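Long-range contacts in solute binding protein MsmE (Bacillus subtilis subsp. subtilis str. 168, PDB 4R6H), which binds melibiose, raffinose and stachyose for the ABC transporter complex that imports these sugars: residues A141-A146 and T268-T273; V287-T292 and P301-G306. One frame throughout, in Å; residues are numbered along the deposited sequence.

Contact 1: residues A141-A146 and T268-T273; sequences AKDGLA and TMQGGT
Asp143 lies over one face of the Gln270 amide and the side chain of Ile289 over the other, with Gly144 N beyond OE1, above the amide plane, and Lys142 O beyond NE2. Asp143 OD1 lies 3.8 Å from Gln270 CD, its carboxylate turned 77° from the amide plane, while OD2 of the same carboxylate bonds to Tyr373 OH. The setting is an antiparallel pair within the mixed sheet of this bacterial solute-binding protein, where the end of strand 265-269 meets strand 141-148. Regular pairing is confined to the 268-269 end: Ala146 and Thr268 exchange two backbone hydrogen bonds, and Ala146 N sits 2.9 Å from Thr268 O. Beyond Met269 the chain turns off, and the Gln270 side chain carries the pairing onward. With CG anti to the backbone N (chi1 -159°) and the chain extended beyond it, OE1 accepts Gly144 N at 2.8 Å in a nearly straight bond. NE2 reaches Lys142 O at 3.1 Å, a weak bond to an oxygen that also receives Tyr362 OH. Replacing Gln270 by an alanine would probably leave the buried Gly144 N without this acceptor and open a gap beside Asp143. The Met269 chain leaves its backbone away from the other strand but bends at chi2 and chi3, and SD touches Leu145 CD2 at 3.8 Å.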
# COMPACT_ATOMS: atom_id res chain seq x y z
N ALA A 141 2.46 5.63 0.50
CA ALA A 141 2.71 4.50 -0.35
C ALA A 141 2.39 4.85 -1.79
O ALA A 141 1.36 5.51 -2.05
CB ALA A 141 1.85 3.31 0.05
N LYS A 142 3.24 4.41 -2.71
CA LYS A 142 3.04 4.63 -4.14
C LYS A 142 3.51 3.38 -4.87
O LYS A 142 4.70 3.23 -5.17
CB LYS A 142 3.73 5.89 -4.65
CG LYS A 142 3.06 7.19 -4.23
CD LYS A 142 3.65 8.42 -4.92
CE LYS A 142 4.99 8.85 -4.35
NZ LYS A 142 5.40 10.14 -5.01
N ASP A 143 2.56 2.49 -5.19
CA ASP A 143 2.84 1.16 -5.73
C ASP A 143 2.45 1.06 -7.20
O ASP A 143 1.36 1.53 -7.65
CB ASP A 143 2.06 0.11 -4.95
CG ASP A 143 2.59 -0.11 -3.56
OD1 ASP A 143 3.79 0.12 -3.29
OD2 ASP A 143 1.78 -0.57 -2.71
N GLY A 144 3.35 0.41 -7.94
CA GLY A 144 3.11 -0.00 -9.31
C GLY A 144 3.74 -1.36 -9.54
O GLY A 144 3.39 -2.36 -8.86
N LEU A 145 4.70 -1.39 -10.46
CA LEU A 145 5.45 -2.59 -10.76
C LEU A 145 6.95 -2.34 -10.55
O LEU A 145 7.45 -1.26 -10.96
CB LEU A 145 5.25 -3.00 -12.23
CG LEU A 145 3.84 -3.27 -12.67
CD1 LEU A 145 3.76 -3.44 -14.17
CD2 LEU A 145 3.29 -4.51 -12.01
N ALA A 146 7.63 -3.32 -10.01
CA ALA A 146 9.08 -3.31 -9.93
C ALA A 146 9.65 -4.08 -11.12
O ALA A 146 9.04 -5.04 -11.60
CB ALA A 146 9.56 -3.93 -8.65
N THR A 268 7.84 -7.71 -11.24
CA THR A 268 7.08 -8.26 -10.11
C THR A 268 6.28 -7.14 -9.50
O THR A 268 6.59 -5.98 -9.73
CB THR A 268 7.98 -9.01 -9.09
OG1 THR A 268 7.18 -9.82 -8.24
CG2 THR A 268 8.81 -8.05 -8.24
N MET A 269 5.22 -7.45 -8.76
CA MET A 269 4.46 -6.41 -8.08
C MET A 269 5.30 -5.78 -7.01
O MET A 269 6.15 -6.42 -6.39
CB MET A 269 3.19 -6.96 -7.45
CG MET A 269 2.19 -7.64 -8.37
SD MET A 269 1.29 -6.73 -9.62
CE MET A 269 0.49 -5.43 -8.63
N GLN A 270 5.09 -4.48 -6.81
CA GLN A 270 6.00 -3.77 -5.94
C GLN A 270 5.87 -4.20 -4.49
O GLN A 270 4.76 -4.29 -3.96
CB GLN A 270 5.68 -2.32 -6.06
CG GLN A 270 6.79 -1.45 -5.63
CD GLN A 270 6.46 -0.06 -6.02
OE1 GLN A 270 5.97 0.17 -7.13
NE2 GLN A 270 6.74 0.88 -5.15
N GLY A 271 7.01 -4.48 -3.87
CA GLY A 271 7.05 -4.80 -2.44
C GLY A 271 7.60 -3.68 -1.57
O GLY A 271 7.32 -3.61 -0.36
N GLY A 272 8.41 -2.80 -2.17
CA GLY A 272 8.87 -1.59 -1.49
C GLY A 272 10.37 -1.51 -1.22
O GLY A 272 10.90 -0.41 -1.21
N THR A 273 11.02 -2.62 -0.94
CA THR A 273 12.46 -2.57 -0.64
C THR A 273 13.27 -3.45 -1.57
O THR A 273 14.43 -3.75 -1.31
CB THR A 273 12.80 -2.96 0.79
OG1 THR A 273 12.34 -4.31 1.05
CG2 THR A 273 12.13 -1.99 1.78

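Contact 2: residues V287-T292 and P301-G306; sequences VGIIPT and PIWIGG
Pro291 forms a ridge against the broad indole of Trp303. Its CB stands 4.2 Å from the centroid of the six-membered ring and only 8° off the ring normal, a CH-pi contact, while CD follows the same face as far as CH2. The proline nitrogen lies over this face too, with Pro291 N 3.5 Å from Trp303 CH2. Lys142 adds a cation-pi contact from the opposite side; the ring of Tyr362 also meets the indole edge to face. Ile289 closes in at the far end of the ring: CG1, held between its own backbone N and carbonyl carbon (chi1 55°), carries CD1 to 3.8 Å from Trp303 CH2, the two side chains crossing at about a right angle. Strands 287-291 and 303-306 of the mixed sheet have axes 92° apart, and their backbones are linked through a single antiparallel beta bridge, that of Thr292 with Ile302. Thr292 N donates to Ile302 O at 2.8 Å, and Ile302 N returns a bond to Thr292 O. Pro301 fits its CB into the notch between Pro291 CB and Thr292 O. On the other flank of the bridge, Thr292 CB rests on Ile302 CG2 at 4.0 Å. Its hydroxyl, bonded to Gln200 NE2, has Ile304 CG1 alongside, 3.6 Å from Thr292 OG1.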
# COMPACT_ATOMS: atom_id res chain seq x y z
N VAL A 287 17.07 -2.26 -9.99
CA VAL A 287 15.61 -2.44 -9.95
C VAL A 287 14.97 -1.07 -9.89
O VAL A 287 15.32 -0.24 -9.05
CB VAL A 287 15.16 -3.28 -8.74
CG1 VAL A 287 13.64 -3.41 -8.69
CG2 VAL A 287 15.85 -4.65 -8.79
N GLY A 288 14.02 -0.82 -10.78
CA GLY A 288 13.23 0.38 -10.83
C GLY A 288 11.77 0.11 -10.54
O GLY A 288 11.37 -1.04 -10.43
N ILE A 289 11.01 1.18 -10.41
CA ILE A 289 9.55 1.07 -10.31
C ILE A 289 8.88 1.95 -11.34
O ILE A 289 9.42 2.98 -11.76
CB ILE A 289 9.00 1.37 -8.87
CG1 ILE A 289 9.46 2.74 -8.38
CG2 ILE A 289 9.43 0.27 -7.93
CD1 ILE A 289 8.77 3.28 -7.16
N ILE A 290 7.70 1.51 -11.78
CA ILE A 290 6.81 2.28 -12.62
C ILE A 290 5.42 2.24 -12.02
O ILE A 290 5.09 1.32 -11.28
CB ILE A 290 6.79 1.76 -14.09
CG1 ILE A 290 6.34 0.31 -14.16
CG2 ILE A 290 8.14 1.96 -14.74
CD1 ILE A 290 6.33 -0.20 -15.60
N PRO A 291 4.58 3.23 -12.38
CA PRO A 291 3.21 3.24 -11.90
C PRO A 291 2.44 2.02 -12.42
O PRO A 291 2.86 1.36 -13.39
CB PRO A 291 2.62 4.52 -12.52
CG PRO A 291 3.73 5.30 -13.08
CD PRO A 291 4.92 4.41 -13.17
N THR A 292 1.31 1.76 -11.81
CA THR A 292 0.41 0.70 -12.27
C THR A 292 -0.12 1.06 -13.65
O THR A 292 -0.66 2.14 -13.82
CB THR A 292 -0.78 0.51 -11.30
OG1 THR A 292 -0.28 0.17 -10.00
CG2 THR A 292 -1.69 -0.60 -11.74
N PRO A 301 -1.56 5.88 -16.33
CA PRO A 301 -1.06 5.03 -15.25
C PRO A 301 -1.24 5.73 -13.90
O PRO A 301 -1.40 6.96 -13.83
CB PRO A 301 0.42 4.83 -15.58
CG PRO A 301 0.53 5.16 -17.05
CD PRO A 301 -0.54 6.15 -17.36
N ILE A 302 -1.19 4.95 -12.84
CA ILE A 302 -1.58 5.43 -11.52
C ILE A 302 -0.68 4.80 -10.46
O ILE A 302 -0.34 3.61 -10.54
CB ILE A 302 -3.11 5.10 -11.29
CG1 ILE A 302 -3.69 5.80 -10.09
CG2 ILE A 302 -3.36 3.60 -11.21
CD1 ILE A 302 -3.84 7.27 -10.25
N TRP A 303 -0.28 5.61 -9.46
CA TRP A 303 0.31 5.04 -8.24
C TRP A 303 -0.77 4.62 -7.25
O TRP A 303 -1.72 5.37 -7.02
CB TRP A 303 1.21 6.06 -7.54
CG TRP A 303 2.50 6.43 -8.23
CD1 TRP A 303 2.87 7.67 -8.62
CD2 TRP A 303 3.60 5.58 -8.54
NE1 TRP A 303 4.09 7.66 -9.19
CE2 TRP A 303 4.59 6.38 -9.14
CE3 TRP A 303 3.84 4.21 -8.38
CZ2 TRP A 303 5.79 5.86 -9.60
CZ3 TRP A 303 5.04 3.69 -8.80
CH2 TRP A 303 6.00 4.49 -9.42
N ILE A 304 -0.61 3.46 -6.63
CA ILE A 304 -1.60 2.95 -5.67
C ILE A 304 -1.06 3.02 -4.28
O ILE A 304 0.09 2.59 -4.01
CB ILE A 304 -1.97 1.48 -5.96
CG1 ILE A 304 -2.51 1.28 -7.40
CG2 ILE A 304 -2.94 0.96 -4.94
CD1 ILE A 304 -3.68 2.14 -7.73
N GLY A 305 -1.87 3.50 -3.37
CA GLY A 305 -1.44 3.50 -1.95
C GLY A 305 -2.04 4.64 -1.18
O GLY A 305 -3.21 4.57 -0.73
N GLY A 306 -1.27 5.69 -1.06
CA GLY A 306 -1.68 6.87 -0.31
C GLY A 306 -1.28 6.74 1.13
O GLY A 306 -0.10 6.75 1.41

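In the fold
The two contacts come in series along the chain, contact 1 closing before contact 2 opens, and their centres lie about 6 Å apart. Strand 141-148 joins them: it pairs antiparallel with 265-269 in contact 1 and with both strands of contact 2, 287-291 and 303-306. Direct links are backbone bonds, Asp143 N to Ile304 O at 2.7 Å and Ala141 O to Gly306 N at 2.8 Å, while Lys142 O packs against the Trp303 ring. Helix 192-206 supplies a further shared neighbour, with Gln200 bonding to both Gly144 O and Thr292 OG1. Strand 141-148 is thus joined to chain more than 120 residues later, and both contacts are buried in one mixed sheet of the sugar-binding protein.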